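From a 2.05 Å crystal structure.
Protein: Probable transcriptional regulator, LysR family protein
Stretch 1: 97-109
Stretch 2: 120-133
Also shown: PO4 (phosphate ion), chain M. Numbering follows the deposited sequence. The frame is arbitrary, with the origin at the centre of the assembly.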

# COMPACT_ATOMS: atom_id res chain seq x y z
N ARG A 97 -8.82 -6.52 25.45
CA ARG A 97 -10.11 -7.02 25.03
C ARG A 97 -10.74 -5.99 24.13
O ARG A 97 -10.85 -4.82 24.48
N LEU A 98 -11.11 -6.43 22.94
CA LEU A 98 -11.53 -5.53 21.89
C LEU A 98 -12.71 -4.70 22.37
O LEU A 98 -12.84 -3.53 22.02
N ALA A 99 -13.58 -5.33 23.15
CA ALA A 99 -14.71 -4.65 23.78
C ALA A 99 -14.31 -3.31 24.41
O ALA A 99 -15.16 -2.42 24.50
N ASP A 100 -13.04 -3.18 24.83
CA ASP A 100 -12.54 -1.97 25.50
C ASP A 100 -12.30 -0.80 24.54
O ASP A 100 -12.14 0.32 24.95
N LEU A 101 -12.32 -1.10 23.25
CA LEU A 101 -12.15 -0.12 22.18
C LEU A 101 -13.46 0.15 21.45
O LEU A 101 -13.49 0.87 20.46
N ALA A 102 -14.56 -0.43 21.92
CA ALA A 102 -15.84 -0.28 21.22
C ALA A 102 -16.24 1.18 21.00
O ALA A 102 -16.91 1.51 19.99
N GLU A 103 -15.86 2.05 21.94
CA GLU A 103 -16.23 3.45 21.81
C GLU A 103 -15.11 4.37 21.27
O GLU A 103 -15.32 5.56 21.14
N HIS A 104 -13.94 3.81 20.94
CA HIS A 104 -12.83 4.60 20.34
C HIS A 104 -12.93 4.48 18.82
O HIS A 104 -13.37 3.43 18.31
N PRO A 105 -12.53 5.55 18.08
CA PRO A 105 -12.69 5.57 16.63
C PRO A 105 -11.81 4.52 15.99
O PRO A 105 -10.66 4.41 16.37
N MSE A 106 -12.33 3.77 15.02
CA MSE A 106 -11.51 2.81 14.34
C MSE A 106 -11.08 3.29 12.95
O MSE A 106 -11.80 4.01 12.30
N VAL A 107 -9.87 2.87 12.52
CA VAL A 107 -9.37 3.02 11.14
C VAL A 107 -9.53 1.60 10.57
O VAL A 107 -8.91 0.65 11.06
N LEU A 108 -10.42 1.46 9.60
CA LEU A 108 -10.76 0.17 9.01
C LEU A 108 -9.99 -0.07 7.70
O LEU A 108 -10.03 0.75 6.77
N LEU A 109 -9.27 -1.18 7.65
CA LEU A 109 -8.70 -1.65 6.39
C LEU A 109 -9.82 -2.34 5.59
O LEU A 109 -10.32 -3.38 5.98
N ASP A 120 -16.37 -9.30 11.46
CA ASP A 120 -16.69 -10.59 12.11
C ASP A 120 -16.07 -10.67 13.49
O ASP A 120 -16.74 -11.07 14.43
N VAL A 121 -14.81 -10.26 13.64
CA VAL A 121 -14.17 -10.32 14.96
C VAL A 121 -14.65 -9.28 15.99
O VAL A 121 -14.71 -9.57 17.18
N CYS A 122 -15.01 -8.07 15.54
CA CYS A 122 -15.71 -7.13 16.43
C CYS A 122 -17.06 -7.70 16.82
O CYS A 122 -17.45 -7.66 17.99
N ARG A 123 -17.80 -8.17 15.82
CA ARG A 123 -19.17 -8.69 16.01
C ARG A 123 -19.11 -9.72 17.10
O ARG A 123 -19.97 -9.74 17.95
N GLU A 124 -18.06 -10.54 17.09
CA GLU A 124 -17.92 -11.61 18.10
C GLU A 124 -17.56 -11.08 19.50
O GLU A 124 -17.97 -11.64 20.51
N ALA A 125 -16.83 -9.97 19.56
CA ALA A 125 -16.59 -9.26 20.84
C ALA A 125 -17.81 -8.42 21.31
O ALA A 125 -17.79 -7.81 22.41
N GLY A 126 -18.85 -8.38 20.48
CA GLY A 126 -20.16 -7.79 20.86
C GLY A 126 -20.52 -6.43 20.26
O GLY A 126 -21.53 -5.86 20.62
N PHE A 127 -19.72 -5.90 19.33
CA PHE A 127 -19.96 -4.53 18.85
C PHE A 127 -19.79 -4.35 17.36
O PHE A 127 -19.28 -5.25 16.66
N ALA A 128 -20.30 -3.22 16.89
CA ALA A 128 -20.12 -2.74 15.55
C ALA A 128 -19.19 -1.54 15.72
O ALA A 128 -19.47 -0.62 16.49
N PRO A 129 -18.02 -1.59 15.09
CA PRO A 129 -17.08 -0.49 15.40
C PRO A 129 -17.53 0.85 14.81
O PRO A 129 -18.22 0.87 13.75
N ARG A 130 -17.11 1.93 15.48
CA ARG A 130 -17.26 3.32 14.99
C ARG A 130 -16.09 3.61 14.05
O ARG A 130 -14.99 3.93 14.51
N VAL A 131 -16.33 3.52 12.74
CA VAL A 131 -15.29 3.66 11.74
C VAL A 131 -15.20 5.15 11.38
O VAL A 131 -16.14 5.76 10.82
N ALA A 132 -14.11 5.73 11.85
CA ALA A 132 -13.73 7.13 11.56
C ALA A 132 -13.09 7.26 10.18
O ALA A 132 -13.24 8.30 9.50
N TYR A 133 -12.36 6.23 9.75
CA TYR A 133 -11.66 6.27 8.47
C TYR A 133 -11.59 4.87 7.87
O TYR A 133 -11.42 3.90 8.59

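Where a helix gives way to a loop and then a strand, bumps on one stretch often settle into hollows or onto flat faces of the other, and these two stretches illustrate the principle. Leu98 points toward the second stretch, its chi1 of -125° lying between wells and chi2 t. Leu98 fills a hollow walled by Val121, Cys122, Ala125 and Phe127: Leu98 CD1 lies 3.6 Å from Val121 CG2, Leu98 CD2 lies 3.7 Å from Cys122 SG, and Leu98 CB meets Ala125 CB at 3.9 Å. The fit is tightest at the edge of the Phe127 ring, where Leu98 CD2 comes within 3.2 Å of Phe127 CZ. That ring, chi1 p, also points toward its partner stretch and offers one face to Ala102, whose CB sits 3.7 Å from the Phe127 ring centroid in a CH-pi contact. Nearby, one water donates to Ala102 O (2.7 Å) and Ala128 O (2.5 Å).

Further along, selenomethionine Met106, all t, reaches Pro129 CB with SE at 3.7 Å. On the same sheet face, Val131 (t) sets CG1 3.6 Å from Leu108 CB. Arg130 (m, t, p) curls back so that NH1 makes a weak hydrogen bond to Glu103 O at 3.0 Å. At the outer side, Val131 N donates to phosphate O4 at 2.8 Å.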

# COMPACT_ATOMS: atom_id res chain seq x y z
CB ARG A 97 -11.03 -7.43 26.16
CG ARG A 97 -10.75 -7.00 27.54
CD ARG A 97 -11.61 -7.85 28.53
NE ARG A 97 -12.47 -8.78 27.80
CZ ARG A 97 -13.74 -8.56 27.44
NH1 ARG A 97 -14.40 -9.50 26.75
NH2 ARG A 97 -14.36 -7.41 27.78
CB LEU A 98 -11.98 -6.38 20.73
CG LEU A 98 -11.44 -6.25 19.33
CD1 LEU A 98 -11.60 -7.62 18.72
CD2 LEU A 98 -12.29 -5.26 18.59
CB ALA A 99 -15.36 -5.57 24.83
CB ASP A 100 -11.29 -2.25 26.35
CG ASP A 100 -11.58 -3.21 27.53
OD1 ASP A 100 -10.65 -3.58 28.29
OD2 ASP A 100 -12.76 -3.62 27.69
CB LEU A 101 -11.11 -0.67 21.19
CG LEU A 101 -9.68 -0.68 21.71
CD1 LEU A 101 -8.91 -1.64 20.85
CD2 LEU A 101 -9.12 0.77 21.60
CB ALA A 102 -16.98 -1.06 21.95
CB GLU A 103 -16.87 3.99 23.12
CG GLU A 103 -18.28 3.36 23.43
CD GLU A 103 -19.40 3.84 22.45
OE1 GLU A 103 -19.86 5.02 22.59
OE2 GLU A 103 -19.82 3.06 21.54
CB HIS A 104 -11.48 4.05 20.78
CG HIS A 104 -11.15 4.31 22.21
ND1 HIS A 104 -11.48 3.43 23.23
CD2 HIS A 104 -10.50 5.34 22.79
CE1 HIS A 104 -11.07 3.93 24.38
NE2 HIS A 104 -10.46 5.08 24.14
CB PRO A 105 -12.12 6.95 16.22
CG PRO A 105 -11.49 7.52 17.38
CD PRO A 105 -11.93 6.79 18.61
CB MSE A 106 -12.24 1.43 14.27
CG MSE A 106 -11.38 0.30 13.63
SE MSE A 106 -12.57 -1.06 12.88
CE MSE A 106 -11.21 -2.52 12.55
CB VAL A 107 -7.85 3.43 11.08
CG1 VAL A 107 -7.35 3.45 9.64
CG2 VAL A 107 -7.63 4.79 11.68
CB LEU A 108 -12.28 0.09 8.76
CG LEU A 108 -12.81 -1.08 7.96
CD1 LEU A 108 -12.80 -2.27 8.83
CD2 LEU A 108 -14.25 -0.87 7.44
CB LEU A 109 -7.53 -2.60 6.64
CG LEU A 109 -6.86 -3.06 5.30
CD1 LEU A 109 -6.26 -1.85 4.57
CD2 LEU A 109 -5.83 -4.12 5.52
CB ASP A 120 -16.26 -11.85 11.27
CG ASP A 120 -17.13 -12.08 9.99
OD1 ASP A 120 -18.18 -11.44 9.82
OD2 ASP A 120 -16.75 -12.92 9.14
CB VAL A 121 -12.62 -10.53 14.88
CG1 VAL A 121 -12.14 -10.72 13.43
CG2 VAL A 121 -11.81 -9.50 15.66
CB CYS A 122 -15.91 -5.78 15.78
SG CYS A 122 -14.34 -4.87 15.48
CB ARG A 123 -19.66 -9.36 14.72
CG ARG A 123 -21.11 -9.63 14.62
CD ARG A 123 -21.43 -10.14 13.24
NE ARG A 123 -21.89 -11.49 13.45
CZ ARG A 123 -21.43 -12.58 12.86
NH1 ARG A 123 -20.51 -12.53 11.91
NH2 ARG A 123 -21.97 -13.75 13.21
CB GLU A 124 -16.96 -12.72 17.62
CG GLU A 124 -15.58 -12.67 18.25
CD GLU A 124 -14.75 -13.89 17.90
OE1 GLU A 124 -15.26 -15.00 18.15
OE2 GLU A 124 -13.61 -13.72 17.38
CB ALA A 125 -15.35 -8.41 20.75
CB PHE A 127 -19.19 -3.47 19.66
CG PHE A 127 -17.72 -3.49 19.43
CD1 PHE A 127 -16.92 -4.47 20.03
CD2 PHE A 127 -17.12 -2.53 18.61
CE1 PHE A 127 -15.55 -4.53 19.79
CE2 PHE A 127 -15.73 -2.55 18.39
CZ PHE A 127 -14.95 -3.55 18.97
CB ALA A 128 -21.48 -2.29 14.96
CB PRO A 129 -15.80 -0.93 14.73
CG PRO A 129 -16.29 -1.77 13.55
CD PRO A 129 -17.46 -2.55 14.12
CB ARG A 130 -17.19 4.34 16.15
CG ARG A 130 -18.10 4.06 17.42
CD ARG A 130 -17.87 5.11 18.55
NE ARG A 130 -17.76 6.47 17.99
CZ ARG A 130 -16.65 7.24 17.95
NH1 ARG A 130 -15.49 6.84 18.48
NH2 ARG A 130 -16.70 8.44 17.38
CB VAL A 131 -15.54 2.75 10.51
CG1 VAL A 131 -14.39 2.86 9.50
CG2 VAL A 131 -15.71 1.30 10.96
CB ALA A 132 -12.77 7.62 12.63
CB TYR A 133 -10.23 6.87 8.59
CG TYR A 133 -10.21 8.27 9.14
CD1 TYR A 133 -10.51 9.36 8.32
CD2 TYR A 133 -9.95 8.50 10.51
CE1 TYR A 133 -10.55 10.69 8.83
CE2 TYR A 133 -9.99 9.82 11.05
CZ TYR A 133 -10.28 10.90 10.18
OH TYR A 133 -10.30 12.19 10.64
P PO4 M . -19.90 3.90 11.16
O1 PO4 M . -21.10 3.05 10.72
O2 PO4 M . -19.00 4.08 9.95
O3 PO4 M . -20.35 5.25 11.71
O4 PO4 M . -19.10 3.22 12.24
O HOH W 1 -19.01 0.47 18.64